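PDB 5DBN: acetate CoA-transferase subunit beta from Escherichia coli DH5[alpha], which catalyses the transfer of coenzyme A from acetyl-CoA to acetoacetate and other short-chain fatty acids, through a covalent enzyme-CoA intermediate. Local coordinates for residues I93-G99 / S132-A138; A148-R152 / K198-R202. All coordinates share one frame; numbering follows the deposited sequence.

Interaction 1 (I93-G99 / S132-A138)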
ATOM      1  N   ILE B  93     -10.342   8.951   9.498  1.00 18.98           N
ATOM      2  CA  ILE B  93     -10.720  10.344   9.690  1.00 19.48           C
ATOM      3  C   ILE B  93     -12.070  10.378  10.388  1.00 19.86           C
ATOM      4  O   ILE B  93     -13.081   9.962   9.821  1.00 18.97           O
ATOM      5  CB  ILE B  93     -10.805  11.115   8.355  1.00 18.71           C
ATOM      6  CG1 ILE B  93      -9.486  11.014   7.584  1.00 19.56           C
ATOM      7  CG2 ILE B  93     -11.169  12.576   8.598  1.00 17.77           C
ATOM      8  CD1 ILE B  93      -8.292  11.624   8.293  1.00 20.75           C
ATOM      9  N   ASP B  94     -12.079  10.867  11.623  1.00 21.37           N
ATOM     10  CA  ASP B  94     -13.301  10.916  12.412  1.00 22.57           C
ATOM     11  C   ASP B  94     -14.300  11.895  11.801  1.00 21.70           C
ATOM     12  O   ASP B  94     -15.508  11.663  11.836  1.00 22.99           O
ATOM     13  CB  ASP B  94     -12.990  11.307  13.860  1.00 24.18           C
ATOM     14  CG  ASP B  94     -12.136  10.271  14.575  1.00 25.41           C
ATOM     15  OD1 ASP B  94     -12.654   9.177  14.882  1.00 26.59           O
ATOM     16  OD2 ASP B  94     -10.948  10.555  14.839  1.00 24.24           O
ATOM     17  N   ALA B  95     -13.791  12.980  11.227  1.00 19.79           N
ATOM     18  CA  ALA B  95     -14.654  13.999  10.645  1.00 19.36           C
ATOM     19  C   ALA B  95     -13.950  14.784   9.550  1.00 17.54           C
ATOM     20  O   ALA B  95     -12.787  15.152   9.692  1.00 17.53           O
ATOM     21  CB  ALA B  95     -15.140  14.944  11.725  1.00 20.90           C
ATOM     22  N   CYS B  96     -14.660  15.029   8.454  1.00 17.34           N
ATOM     23  CA  CYS B  96     -14.187  15.956   7.432  1.00 17.88           C
ATOM     24  C   CYS B  96     -15.187  17.091   7.303  1.00 18.23           C
ATOM     25  O   CYS B  96     -16.400  16.872   7.328  1.00 18.25           O
ATOM     26  CB  CYS B  96     -13.982  15.264   6.080  1.00 16.79           C
ATOM     27  SG  CYS B  96     -15.493  14.699   5.275  1.00 48.86           S
ATOM     28  N   VAL B  97     -14.665  18.305   7.196  1.00 18.35           N
ATOM     29  CA  VAL B  97     -15.484  19.487   6.979  1.00 20.80           C
ATOM     30  C   VAL B  97     -15.160  20.042   5.598  1.00 21.00           C
ATOM     31  O   VAL B  97     -14.033  20.468   5.345  1.00 21.13           O
ATOM     32  CB  VAL B  97     -15.241  20.563   8.055  1.00 21.04           C
ATOM     33  CG1 VAL B  97     -16.225  21.709   7.887  1.00 21.38           C
ATOM     34  CG2 VAL B  97     -15.357  19.960   9.454  1.00 20.92           C
ATOM     35  N   LEU B  98     -16.144  20.017   4.704  1.00 21.82           N
ATOM     36  CA  LEU B  98     -15.951  20.485   3.335  1.00 24.10           C
ATOM     37  C   LEU B  98     -16.969  21.548   2.957  1.00 24.62           C
ATOM     38  O   LEU B  98     -18.050  21.622   3.534  1.00 24.62           O
ATOM     39  CB  LEU B  98     -16.049  19.318   2.351  1.00 25.75           C
ATOM     40  CG  LEU B  98     -15.042  18.179   2.521  1.00 26.99           C
ATOM     41  CD1 LEU B  98     -15.294  17.118   1.469  1.00 27.14           C
ATOM     42  CD2 LEU B  98     -13.605  18.685   2.446  1.00 27.95           C
ATOM     43  N   GLY B  99     -16.615  22.365   1.972  1.00 25.61           N
ATOM     44  CA  GLY B  99     -17.539  23.333   1.420  1.00 27.03           C
ATOM     45  C   GLY B  99     -18.545  22.629   0.535  1.00 28.90           C
ATOM     46  O   GLY B  99     -18.482  21.410   0.357  1.00 26.61           O
ATOM     47  N   SER B 132     -14.748   9.438   5.268  1.00 23.43           N
ATOM     48  CA  SER B 132     -14.809  10.042   6.596  1.00 23.99           C
ATOM     49  C   SER B 132     -15.986   9.498   7.398  1.00 25.56           C
ATOM     50  O   SER B 132     -17.066   9.274   6.855  1.00 26.69           O
ATOM     51  CB  SER B 132     -14.911  11.564   6.490  1.00 23.51           C
ATOM     52  OG  SER B 132     -13.740  12.112   5.918  1.00 22.52           O
ATOM     53  N   ARG B 133     -15.782   9.295   8.696  1.00 27.03           N
ATOM     54  CA  ARG B 133     -16.852   8.790   9.551  1.00 29.50           C
ATOM     55  C   ARG B 133     -17.992   9.793   9.663  1.00 27.82           C
ATOM     56  O   ARG B 133     -19.156   9.405   9.728  1.00 29.14           O
ATOM     57  CB  ARG B 133     -16.330   8.455  10.947  1.00 32.81           C
ATOM     58  CG  ARG B 133     -15.490   7.201  11.028  1.00 36.11           C
ATOM     59  CD  ARG B 133     -15.269   6.826  12.482  1.00 40.50           C
ATOM     60  NE  ARG B 133     -14.434   5.640  12.636  1.00 44.26           N
ATOM     61  CZ  ARG B 133     -14.153   5.072  13.806  1.00 47.05           C
ATOM     62  NH1 ARG B 133     -14.641   5.582  14.931  1.00 48.57           N
ATOM     63  NH2 ARG B 133     -13.382   3.992  13.851  1.00 47.94           N
ATOM     64  N   LYS B 134     -17.651  11.077   9.693  1.00 25.60           N
ATOM     65  CA  LYS B 134     -18.655  12.132   9.688  1.00 25.12           C
ATOM     66  C   LYS B 134     -18.350  13.168   8.621  1.00 22.58           C
ATOM     67  O   LYS B 134     -17.283  13.778   8.615  1.00 22.42           O
ATOM     68  CB  LYS B 134     -18.746  12.804  11.059  1.00 27.54           C
ATOM     69  CG  LYS B 134     -19.837  13.861  11.131  1.00 28.83           C
ATOM     70  CD  LYS B 134     -19.916  14.513  12.497  1.00 30.53           C
ATOM     71  CE  LYS B 134     -20.898  13.787  13.396  1.00 32.19           C
ATOM     72  NZ  LYS B 134     -21.084  14.494  14.693  1.00 33.91           N
ATOM     73  N   VAL B 135     -19.313  13.369   7.730  1.00 21.49           N
ATOM     74  CA  VAL B 135     -19.180  14.322   6.642  1.00 20.85           C
ATOM     75  C   VAL B 135     -19.967  15.578   6.989  1.00 21.46           C
ATOM     76  O   VAL B 135     -21.198  15.576   6.971  1.00 21.73           O
ATOM     77  CB  VAL B 135     -19.682  13.734   5.306  1.00 20.44           C
ATOM     78  CG1 VAL B 135     -19.538  14.748   4.175  1.00 19.95           C
ATOM     79  CG2 VAL B 135     -18.935  12.447   4.978  1.00 19.69           C
ATOM     80  N   ILE B 136     -19.242  16.641   7.319  1.00 21.13           N
ATOM     81  CA  ILE B 136     -19.855  17.916   7.658  1.00 21.50           C
ATOM     82  C   ILE B 136     -19.689  18.876   6.494  1.00 21.63           C
ATOM     83  O   ILE B 136     -18.577  19.102   6.018  1.00 20.69           O
ATOM     84  CB  ILE B 136     -19.242  18.532   8.927  1.00 22.07           C
ATOM     85  CG1 ILE B 136     -19.353  17.543  10.093  1.00 22.35           C
ATOM     86  CG2 ILE B 136     -19.940  19.850   9.266  1.00 22.59           C
ATOM     87  CD1 ILE B 136     -18.662  17.994  11.359  1.00 22.44           C
ATOM     88  N   ILE B 137     -20.805  19.424   6.030  1.00 23.46           N
ATOM     89  CA  ILE B 137     -20.790  20.414   4.964  1.00 25.63           C
ATOM     90  C   ILE B 137     -21.023  21.801   5.550  1.00 27.66           C
ATOM     91  O   ILE B 137     -22.045  22.057   6.184  1.00 29.39           O
ATOM     92  CB  ILE B 137     -21.849  20.107   3.888  1.00 26.11           C
ATOM     93  CG1 ILE B 137     -21.640  18.699   3.321  1.00 24.36           C
ATOM     94  CG2 ILE B 137     -21.801  21.145   2.768  1.00 27.37           C
ATOM     95  CD1 ILE B 137     -20.273  18.467   2.692  1.00 23.45           C
ATOM     96  N   ALA B 138     -20.057  22.685   5.322  1.00 27.82           N
ATOM     97  CA  ALA B 138     -20.117  24.065   5.790  1.00 29.15           C
ATOM     98  C   ALA B 138     -20.366  24.946   4.578  1.00 31.44           C
ATOM     99  O   ALA B 138     -19.516  25.061   3.696  1.00 32.45           O
ATOM    100  CB  ALA B 138     -18.833  24.455   6.493  1.00 28.36           C
TER

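Interaction 2 (A148-R152 / K198-R202)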
ATOM      1  N   ALA B 148     -31.225  28.776  -4.844  1.00 36.43           N
ATOM      2  CA  ALA B 148     -31.162  27.802  -3.758  1.00 35.04           C
ATOM      3  C   ALA B 148     -29.989  26.850  -3.955  1.00 33.83           C
ATOM      4  O   ALA B 148     -29.623  26.537  -5.088  1.00 32.70           O
ATOM      5  CB  ALA B 148     -32.463  27.023  -3.669  1.00 34.49           C
ATOM      6  N   LYS B 149     -29.406  26.393  -2.851  1.00 33.29           N
ATOM      7  CA  LYS B 149     -28.309  25.432  -2.906  1.00 33.24           C
ATOM      8  C   LYS B 149     -28.681  24.127  -2.208  1.00 31.91           C
ATOM      9  O   LYS B 149     -28.084  23.085  -2.468  1.00 30.80           O
ATOM     10  CB  LYS B 149     -27.048  26.033  -2.282  1.00 34.09           C
ATOM     11  CG  LYS B 149     -26.617  27.336  -2.945  1.00 36.34           C
ATOM     12  CD  LYS B 149     -25.131  27.604  -2.782  1.00 37.52           C
ATOM     13  CE  LYS B 149     -24.749  27.851  -1.341  1.00 38.62           C
ATOM     14  NZ  LYS B 149     -23.271  27.846  -1.173  1.00 39.12           N
ATOM     15  N   ILE B 150     -29.663  24.193  -1.314  1.00 31.87           N
ATOM     16  CA  ILE B 150     -30.187  23.003  -0.650  1.00 31.09           C
ATOM     17  C   ILE B 150     -31.444  22.537  -1.391  1.00 31.18           C
ATOM     18  O   ILE B 150     -32.532  23.069  -1.174  1.00 32.17           O
ATOM     19  CB  ILE B 150     -30.495  23.278   0.835  1.00 31.53           C
ATOM     20  CG1 ILE B 150     -29.255  23.874   1.515  1.00 31.09           C
ATOM     21  CG2 ILE B 150     -30.923  21.997   1.534  1.00 30.56           C
ATOM     22  CD1 ILE B 150     -29.473  24.333   2.939  1.00 31.94           C
ATOM     23  N   LEU B 151     -31.282  21.540  -2.261  1.00 31.00           N
ATOM     24  CA  LEU B 151     -32.307  21.191  -3.251  1.00 31.96           C
ATOM     25  C   LEU B 151     -32.946  19.818  -3.041  1.00 32.95           C
ATOM     26  O   LEU B 151     -32.555  19.068  -2.153  1.00 32.21           O
ATOM     27  CB  LEU B 151     -31.693  21.244  -4.651  1.00 31.96           C
ATOM     28  CG  LEU B 151     -30.936  22.530  -4.993  1.00 32.30           C
ATOM     29  CD1 LEU B 151     -30.244  22.396  -6.343  1.00 32.69           C
ATOM     30  CD2 LEU B 151     -31.870  23.733  -4.975  1.00 34.08           C
ATOM     31  N   ARG B 152     -33.945  19.504  -3.860  1.00 35.14           N
ATOM     32  CA  ARG B 152     -34.528  18.166  -3.881  1.00 36.70           C
ATOM     33  C   ARG B 152     -33.559  17.181  -4.513  1.00 36.11           C
ATOM     34  O   ARG B 152     -33.440  16.037  -4.080  1.00 35.78           O
ATOM     35  CB  ARG B 152     -35.853  18.158  -4.642  1.00 40.70           C
ATOM     36  CG  ARG B 152     -36.978  18.884  -3.930  1.00 44.18           C
ATOM     37  CD  ARG B 152     -38.261  18.834  -4.738  1.00 48.52           C
ATOM     38  NE  ARG B 152     -39.371  19.465  -4.030  1.00 51.66           N
ATOM     39  CZ  ARG B 152     -40.631  19.459  -4.454  1.00 54.68           C
ATOM     40  NH1 ARG B 152     -40.950  18.863  -5.594  1.00 55.50           N
ATOM     41  NH2 ARG B 152     -41.576  20.054  -3.736  1.00 56.28           N
ATOM     42  N   LYS B 198     -36.280  29.461   1.937  1.00 38.99           N
ATOM     43  CA  LYS B 198     -34.947  29.492   1.341  1.00 37.71           C
ATOM     44  C   LYS B 198     -34.401  28.089   1.056  1.00 35.88           C
ATOM     45  O   LYS B 198     -33.244  27.939   0.665  1.00 34.89           O
ATOM     46  CB  LYS B 198     -33.988  30.239   2.271  1.00 37.38           C
ATOM     47  CG  LYS B 198     -34.212  31.743   2.335  1.00 40.03           C
ATOM     48  CD  LYS B 198     -33.227  32.404   3.292  1.00 41.03           C
ATOM     49  CE  LYS B 198     -33.181  33.912   3.110  1.00 43.69           C
ATOM     50  NZ  LYS B 198     -32.432  34.593   4.203  1.00 44.84           N
ATOM     51  N   THR B 199     -35.244  27.074   1.234  1.00 35.91           N
ATOM     52  CA  THR B 199     -34.848  25.677   1.040  1.00 34.49           C
ATOM     53  C   THR B 199     -35.834  24.907   0.159  1.00 34.46           C
ATOM     54  O   THR B 199     -37.033  24.873   0.445  1.00 34.60           O
ATOM     55  CB  THR B 199     -34.715  24.944   2.395  1.00 33.61           C
ATOM     56  OG1 THR B 199     -33.824  25.670   3.250  1.00 33.54           O
ATOM     57  CG2 THR B 199     -34.190  23.524   2.203  1.00 32.32           C
ATOM     58  N   GLU B 200     -35.327  24.290  -0.907  1.00 34.95           N
ATOM     59  CA  GLU B 200     -36.167  23.494  -1.803  1.00 38.31           C
ATOM     60  C   GLU B 200     -36.237  22.040  -1.348  1.00 37.67           C
ATOM     61  O   GLU B 200     -37.159  21.312  -1.718  1.00 38.63           O
ATOM     62  CB  GLU B 200     -35.644  23.538  -3.240  1.00 41.69           C
ATOM     63  CG  GLU B 200     -35.897  24.839  -3.973  1.00 45.93           C
ATOM     64  CD  GLU B 200     -35.493  24.769  -5.434  1.00 47.71           C
ATOM     65  OE1 GLU B 200     -35.282  23.649  -5.948  1.00 46.94           O
ATOM     66  OE2 GLU B 200     -35.382  25.840  -6.068  1.00 49.49           O
ATOM     67  N   ALA B 201     -35.257  21.618  -0.557  1.00 35.95           N
ATOM     68  CA  ALA B 201     -35.224  20.255  -0.044  1.00 34.90           C
ATOM     69  C   ALA B 201     -36.396  19.991   0.896  1.00 36.16           C
ATOM     70  O   ALA B 201     -36.800  20.867   1.662  1.00 36.07           O
ATOM     71  CB  ALA B 201     -33.912  19.995   0.671  1.00 33.08           C
ATOM     72  N   ARG B 202     -36.944  18.781   0.824  1.00 37.74           N
ATOM     73  CA  ARG B 202     -37.975  18.347   1.760  1.00 40.17           C
ATOM     74  C   ARG B 202     -37.323  17.856   3.047  1.00 37.78           C
ATOM     75  O   ARG B 202     -36.417  17.021   3.008  1.00 36.65           O
ATOM     76  CB  ARG B 202     -38.836  17.231   1.164  1.00 44.21           C
ATOM     77  CG  ARG B 202     -39.443  17.529  -0.193  1.00 48.33           C
ATOM     78  CD  ARG B 202     -40.235  16.322  -0.679  1.00 52.38           C
ATOM     79  NE  ARG B 202     -40.725  16.470  -2.047  1.00 55.99           N
ATOM     80  CZ  ARG B 202     -40.014  16.190  -3.136  1.00 57.80           C
ATOM     81  NH1 ARG B 202     -38.764  15.754  -3.033  1.00 57.48           N
ATOM     82  NH2 ARG B 202     -40.555  16.351  -4.335  1.00 59.49           N
TER
HETATM   83  O   HOH W   1     -32.991  27.517  -7.162  1.00 27.44           O
HETATM   84  O   HOH W   2     -30.866  26.763  -0.471  1.00 24.82           O

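Interaction 1 (I93-G99 / S132-A138)
The side chains of Asp94 and Arg133 lie side by side, but their carboxylate and guanidinium planes are 86° apart. Asp94 OD1 stands obliquely to the guanidinium, 4.1 Å from Arg133 NH1 and well out of its plane; no N-H is aimed at the oxygen, so any attraction is probably one of charge alone. Asp94 OD2 accepts a hydrogen bond from Ile20 N, and Arg133 NE makes a weak one to Gly91 O. Arg133 N donates to Ile93 O at 3.0 Å, almost straight at 177°, and from there on the backbones pair in parallel. Cys96 N donates to Lys134 O at 2.9 Å, Leu98 N does likewise to Ile136 O, and Cys96 O and Leu98 O accept from Ile136 N and Ala138 N. With chi1 at 68°, Cys96 SG sits between its own N and carbonyl carbon, 4.1 Å from Val135 CG2 and also beside Ser132 CB. On the other face Val97 CG2 meets Ile136 CB at 4.2 Å, while Val97 CG1 reaches Ala138 CB at 4.0 Å. Ile137 sends CD1 to within 4.3 Å of Leu98 CB and also packs on Val164 of a neighbouring loop; an alanine here, losing both branches, would probably leave a gap beside Leu98 and take away the contact with Val164. Helix 3-12 covers Val97, Ile136 and Ala138, and helix 125-131 covers Leu98 and Val135. The two adjacent parallel strands form a beta-alpha-beta crossover whose long connection, besides helix 125-131, also carries strands 102-104 and 109-110, in keeping with the alpha/beta fold of CoA transferases.

Interaction 2 (A148-R152 / K198-R202)
Arg152, Glu200 and Ile150 lose the most surface here. The guanidinium of Arg152 lies on one face of that of Arg202, centres 3.6 Å apart and planes inclined by 29°, in an offset stack. Extended from CG to NE, the Arg152 chain passes CD across the Arg202 group, 3.6 Å from Arg202 CZ. Two positive charges meet here, and the salt bridge from Arg202 NH1 to Glu105 probably offsets part of their repulsion. At the edge of the Arg152 guanidinium, near its plane, lies Glu200 O, 3.3 Å from Arg152 CG. Glu200 runs alongside Leu151, its OE1 3.5 Å from Leu151 CD2, while OE2 takes a hydrogen bond from a water that also accepts from Ala148 N. Ile150 supplies the backbone link: its O accepts from Glu200 N and Ala201 N, each at 3.1 Å, the first nearly in line with the carbonyl, the second from above its plane. With chi1 at -53°, Ile150 CG2 lies anti to the backbone N, 3.7 Å from both Thr199 CG2 and Ala201 CB. Ile150 and Ala201 also pack on Met181 of strand 180-186. Strand 150-151, bonded to Val103 of strand 102-104, meets the loop joining helix 192-197 to strand 204-205.

In the fold
The contacts follow one another along the chain: strand 135-138 of interaction 1 is succeeded by strand 150-151 of interaction 2. Their centres are 20 Å apart and their nearest atoms about 7 Å. The centre of interaction 1, within the main mixed sheet, lies about 5 Å from the centre of the chain, that of interaction 2 about 18 Å. Interaction 2 joins the small three-stranded sheet to the loop leading into 204-205, an outermost strand of the main sheet within this chain. The Leu98 side chain is about 6 Å from that of Glu46, the predicted active-site residue, and a bound phosphate, probably from the crystallisation liquor, about 4 Å from the Arg133 side chain; interaction 2 is remote from that site.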